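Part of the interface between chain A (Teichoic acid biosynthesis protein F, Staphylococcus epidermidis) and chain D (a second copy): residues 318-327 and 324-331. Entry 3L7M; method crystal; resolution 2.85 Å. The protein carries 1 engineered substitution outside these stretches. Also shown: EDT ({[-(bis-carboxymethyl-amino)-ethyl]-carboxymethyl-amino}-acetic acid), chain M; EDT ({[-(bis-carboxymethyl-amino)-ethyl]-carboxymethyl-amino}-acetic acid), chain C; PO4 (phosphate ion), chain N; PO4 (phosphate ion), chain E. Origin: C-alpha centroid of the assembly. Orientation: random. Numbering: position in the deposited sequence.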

# COMPACT_ATOMS: atom_id res chain seq x y z
N GLN A 318 -11.88 -10.59 1.16
CA GLN A 318 -10.52 -11.12 1.15
C GLN A 318 -9.48 -10.01 1.12
O GLN A 318 -8.39 -10.17 1.67
N PHE A 319 -9.80 -8.89 0.48
CA PHE A 319 -8.85 -7.79 0.37
C PHE A 319 -8.63 -7.09 1.72
O PHE A 319 -7.53 -6.61 2.00
N ARG A 320 -9.69 -7.04 2.53
CA ARG A 320 -9.61 -6.41 3.85
C ARG A 320 -8.76 -7.25 4.79
O ARG A 320 -7.94 -6.71 5.54
N LYS A 321 -8.96 -8.57 4.75
CA LYS A 321 -8.16 -9.49 5.54
C LYS A 321 -6.73 -9.44 5.04
O LYS A 321 -5.79 -9.37 5.81
N THR A 322 -6.57 -9.48 3.72
CA THR A 322 -5.23 -9.46 3.17
C THR A 322 -4.43 -8.28 3.72
O THR A 322 -3.32 -8.46 4.20
N LEU A 323 -5.01 -7.08 3.63
CA LEU A 323 -4.32 -5.89 4.11
C LEU A 323 -3.99 -5.99 5.60
O LEU A 323 -2.89 -5.63 6.02
N ARG A 324 -4.93 -6.50 6.39
CA ARG A 324 -4.73 -6.62 7.84
C ARG A 324 -3.46 -7.40 8.14
O ARG A 324 -2.63 -7.00 8.96
N HIS A 325 -3.32 -8.52 7.46
CA HIS A 325 -2.21 -9.44 7.67
C HIS A 325 -0.86 -8.83 7.24
O HIS A 325 0.13 -8.93 7.96
N VAL A 326 -0.83 -8.19 6.06
CA VAL A 326 0.34 -7.41 5.67
C VAL A 326 0.75 -6.52 6.81
O VAL A 326 1.93 -6.38 7.10
N LYS A 327 -0.23 -5.90 7.47
CA LYS A 327 0.10 -5.01 8.58
C LYS A 327 0.72 -5.79 9.74
O LYS A 327 1.83 -5.47 10.18
N ARG D 324 4.73 -1.29 -3.60
CA ARG D 324 5.16 -2.38 -4.48
C ARG D 324 4.71 -3.71 -3.89
O ARG D 324 4.26 -4.61 -4.61
N HIS D 325 4.80 -3.81 -2.58
CA HIS D 325 4.51 -5.05 -1.89
C HIS D 325 3.01 -5.28 -1.77
O HIS D 325 2.55 -6.42 -1.83
N VAL D 326 2.25 -4.21 -1.56
CA VAL D 326 0.79 -4.30 -1.57
C VAL D 326 0.39 -4.82 -2.95
O VAL D 326 -0.52 -5.64 -3.08
N LYS D 327 1.11 -4.37 -3.98
CA LYS D 327 0.79 -4.79 -5.33
C LYS D 327 1.04 -6.27 -5.52
O LYS D 327 0.21 -6.96 -6.11
N ASN D 328 2.18 -6.75 -5.03
CA ASN D 328 2.51 -8.16 -5.15
C ASN D 328 1.59 -9.08 -4.35
O ASN D 328 1.30 -10.19 -4.78
N ILE D 329 1.12 -8.63 -3.19
CA ILE D 329 0.22 -9.44 -2.39
C ILE D 329 -1.16 -9.58 -3.05
O ILE D 329 -1.70 -10.68 -3.14
N VAL D 330 -1.71 -8.45 -3.50
CA VAL D 330 -3.06 -8.42 -4.05
C VAL D 330 -3.15 -9.16 -5.38
O VAL D 330 -4.18 -9.77 -5.70
N LEU D 331 -2.07 -9.11 -6.17
CA LEU D 331 -2.07 -9.71 -7.51
C LEU D 331 -1.64 -11.18 -7.50
O LEU D 331 -1.62 -11.82 -8.55

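A:Val326 and D:Ile329 lie at the apolar centre, and the CA-to-CB bond of each points toward the other helix. A:Val326, chi1 t, has the largest covered area of any residue here, 59 Å². Its CG2 lies 4.0 Å from CG1 of D:Ile329, and its CG1 lies 4.0 Å from CD2 of D:His325, near the imidazole plane and at its edge. D:Ile329 has chi1 between wells at -108° and chi2 p, and its CG2 reaches CG2 of A:Thr322 at 3.1 Å, shorter than methyl carbons normally pack, so at 2.85 Å resolution the exact value should be read with caution. A:Thr322 also points toward chain D; chi1 m turns its methyl to the interface and leaves OG1 to make a weak hydrogen bond of 3.2 Å back to the backbone O of A:Gln318, one turn earlier in its own helix.

Flanking this centre are side chains that leave their helices sideways. A:Phe319, chi1 t, swings the end of its ring nearer to chain D, where CE1 touches CG2 of D:Val330 (chi1 t) at 3.5 Å; the methyl sits at the ring edge, so the pair is not packed on the aromatic face. A:Leu323, with chi1 off-well at -114° and chi2 p, brings CD1 to 4.2 Å from CG1 of D:Val326 (chi1 t). D:His325, chi1 t, likewise brings its ring end inward, while its ND1 is hydrogen-bonded elsewhere in the structure.

The two helices pack at an angle of 133° between their N-to-C directions, closer to antiparallel than to parallel, with axes 10.8 Å apart at closest approach. That spacing leaves room for side chains between the backbones, and the contact is made entirely by them, without a hydrogen bond from one stretch to the other; together the two stretches bury 285 Å². The register follows the opposed directions: the CA of A:Phe319 lies 7.3 Å from the CA of D:Val330, and one turn further along chain A the CA of A:Leu323 lies 7.8 Å from the CA of D:Val326.

Beyond the contact, several charged side chains meet bound groups. A:Lys327, its chi3 turned to p, donates from NZ to N8 of EDT chain M at 2.8 Å and, weakly, to EDT O13 at 3.3 Å; the same NZ reaches O4 and O1 of phosphate chain E, each at 3.1 Å. A:Arg320 NH1 hydrogen-bonds O4 of phosphate chain N at 2.6 Å, with that oxygen at the guanidinium edge. A:Arg324 NH1 stays 3.8 Å from O1 of the same phosphate. On chain D, D:Arg324 places NH1 3.0 Å from O18 of EDT chain C, again at the guanidinium edge. The phosphates probably come from the crystallisation liquor.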

# COMPACT_ATOMS: atom_id res chain seq x y z
CB GLN A 318 -10.31 -12.06 -0.04
CG GLN A 318 -10.82 -13.46 0.23
CD GLN A 318 -10.12 -14.11 1.41
OE1 GLN A 318 -8.92 -14.39 1.35
NE2 GLN A 318 -10.86 -14.35 2.50
CB PHE A 319 -9.29 -6.79 -0.67
CG PHE A 319 -8.38 -5.61 -0.80
CD1 PHE A 319 -7.15 -5.73 -1.40
CD2 PHE A 319 -8.76 -4.38 -0.30
CE1 PHE A 319 -6.31 -4.65 -1.51
CE2 PHE A 319 -7.92 -3.30 -0.42
CZ PHE A 319 -6.70 -3.43 -1.03
CB ARG A 320 -11.01 -6.20 4.45
CG ARG A 320 -11.78 -5.04 3.82
CD ARG A 320 -13.01 -4.65 4.65
NE ARG A 320 -14.11 -5.59 4.50
CZ ARG A 320 -15.13 -5.72 5.36
NH1 ARG A 320 -15.20 -4.97 6.45
NH2 ARG A 320 -16.08 -6.62 5.12
CB LYS A 321 -8.68 -10.92 5.43
CG LYS A 321 -10.16 -11.06 5.67
CD LYS A 321 -10.62 -12.51 5.54
CE LYS A 321 -12.10 -12.67 5.90
NZ LYS A 321 -12.37 -13.94 6.68
CB THR A 322 -5.25 -9.38 1.65
OG1 THR A 322 -5.32 -10.71 1.11
CG2 THR A 322 -3.98 -8.71 1.15
CB LEU A 323 -5.12 -4.63 3.81
CG LEU A 323 -4.52 -3.62 2.82
CD1 LEU A 323 -3.85 -4.29 1.67
CD2 LEU A 323 -5.60 -2.68 2.33
CB ARG A 324 -5.94 -7.32 8.46
CG ARG A 324 -6.18 -7.01 9.94
CD ARG A 324 -7.67 -6.69 10.18
NE ARG A 324 -8.58 -7.68 9.59
CZ ARG A 324 -9.78 -7.40 9.07
NH1 ARG A 324 -10.24 -6.15 9.03
NH2 ARG A 324 -10.53 -8.38 8.56
CB HIS A 325 -2.51 -10.72 6.91
CG HIS A 325 -1.58 -11.84 7.21
ND1 HIS A 325 -1.42 -12.36 8.47
CD2 HIS A 325 -0.77 -12.57 6.40
CE1 HIS A 325 -0.55 -13.35 8.44
NE2 HIS A 325 -0.15 -13.50 7.19
CB VAL A 326 0.10 -6.50 4.45
CG1 VAL A 326 1.29 -5.56 4.25
CG2 VAL A 326 -0.15 -7.34 3.19
CB LYS A 327 -1.10 -4.20 9.07
CG LYS A 327 -0.73 -3.24 10.19
CD LYS A 327 -1.89 -2.39 10.60
CE LYS A 327 -3.14 -3.22 10.62
NZ LYS A 327 -4.21 -2.50 11.35
CB ARG D 324 6.67 -2.34 -4.70
CG ARG D 324 7.17 -3.39 -5.67
CD ARG D 324 8.46 -2.98 -6.40
NE ARG D 324 9.48 -2.43 -5.50
CZ ARG D 324 9.99 -1.19 -5.58
NH1 ARG D 324 9.58 -0.36 -6.54
NH2 ARG D 324 10.92 -0.79 -4.71
CB HIS D 325 5.17 -5.06 -0.51
CG HIS D 325 4.82 -6.26 0.31
ND1 HIS D 325 5.38 -7.50 0.09
CD2 HIS D 325 3.96 -6.41 1.34
CE1 HIS D 325 4.89 -8.36 0.96
NE2 HIS D 325 4.03 -7.73 1.73
CB VAL D 326 0.12 -2.95 -1.28
CG1 VAL D 326 -1.38 -3.04 -1.51
CG2 VAL D 326 0.40 -2.53 0.13
CB LYS D 327 1.62 -4.02 -6.36
CG LYS D 327 1.26 -4.40 -7.77
CD LYS D 327 2.09 -3.62 -8.73
CE LYS D 327 3.52 -4.06 -8.60
NZ LYS D 327 4.29 -3.84 -9.86
CB ASN D 328 3.97 -8.40 -4.77
CG ASN D 328 4.93 -7.87 -5.81
OD1 ASN D 328 4.54 -7.63 -6.96
ND2 ASN D 328 6.19 -7.67 -5.43
CB ILE D 329 0.05 -8.86 -0.97
CG1 ILE D 329 0.77 -9.73 0.06
CG2 ILE D 329 -1.39 -8.84 -0.58
CD1 ILE D 329 2.25 -9.52 0.08
CB VAL D 330 -3.55 -6.98 -4.24
CG1 VAL D 330 -4.95 -6.96 -4.82
CG2 VAL D 330 -3.52 -6.25 -2.92
CB LEU D 331 -1.20 -8.90 -8.47
CG LEU D 331 -1.76 -7.52 -8.80
CD1 LEU D 331 -0.92 -6.78 -9.82
CD2 LEU D 331 -3.15 -7.70 -9.31
O20 EDT M . -6.38 -2.05 6.21
C5 EDT M . -5.41 -1.86 7.19
O19 EDT M . -5.01 -2.81 7.80
C4 EDT M . -5.11 -0.44 7.68
N3 EDT M . -6.18 0.03 8.57
C2 EDT M . -5.67 0.71 9.76
C1 EDT M . -6.80 1.46 10.47
O18 EDT M . -6.78 1.58 11.65
O17 EDT M . -8.01 1.71 9.79
C6 EDT M . -7.06 -1.10 8.94
C7 EDT M . -7.11 -1.37 10.45
N8 EDT M . -6.96 -2.81 10.74
C9 EDT M . -7.86 -3.65 9.94
C10 EDT M . -9.15 -2.94 9.50
O16 EDT M . -9.56 -3.04 8.16
O15 EDT M . -9.77 -2.28 10.27
C11 EDT M . -7.10 -3.10 12.19
C12 EDT M . -6.83 -4.59 12.51
O13 EDT M . -5.75 -4.95 12.87
O14 EDT M . -7.93 -5.43 12.75
O20 EDT C . 3.67 -0.50 -6.92
C5 EDT C . 4.22 0.45 -7.79
O19 EDT C . 3.59 1.45 -7.98
C4 EDT C . 5.74 0.44 -8.05
N3 EDT C . 6.23 -0.77 -8.76
C2 EDT C . 7.68 -0.95 -8.94
C1 EDT C . 8.40 0.35 -9.33
O18 EDT C . 8.25 1.34 -8.67
O17 EDT C . 9.54 0.25 -10.14
C6 EDT C . 5.43 -1.23 -9.90
C7 EDT C . 5.77 -0.49 -11.21
N8 EDT C . 5.22 0.87 -11.18
C9 EDT C . 3.81 0.95 -11.61
C10 EDT C . 3.12 -0.42 -11.76
O16 EDT C . 1.95 -0.69 -11.02
O15 EDT C . 3.36 -1.07 -12.73
C11 EDT C . 6.06 1.75 -12.00
C12 EDT C . 5.21 2.59 -12.96
O13 EDT C . 4.82 3.67 -12.63
O14 EDT C . 5.19 2.22 -14.32
P PO4 N . -12.78 -2.15 7.34
O1 PO4 N . -11.79 -3.28 7.14
O2 PO4 N . -12.56 -1.48 8.68
O3 PO4 N . -12.61 -1.10 6.27
O4 PO4 N . -14.19 -2.70 7.24
P PO4 E . -3.72 0.05 13.90
O1 PO4 E . -3.43 0.26 12.43
O2 PO4 E . -2.52 0.50 14.71
O3 PO4 E . -4.91 0.92 14.25
O4 PO4 E . -4.00 -1.41 14.22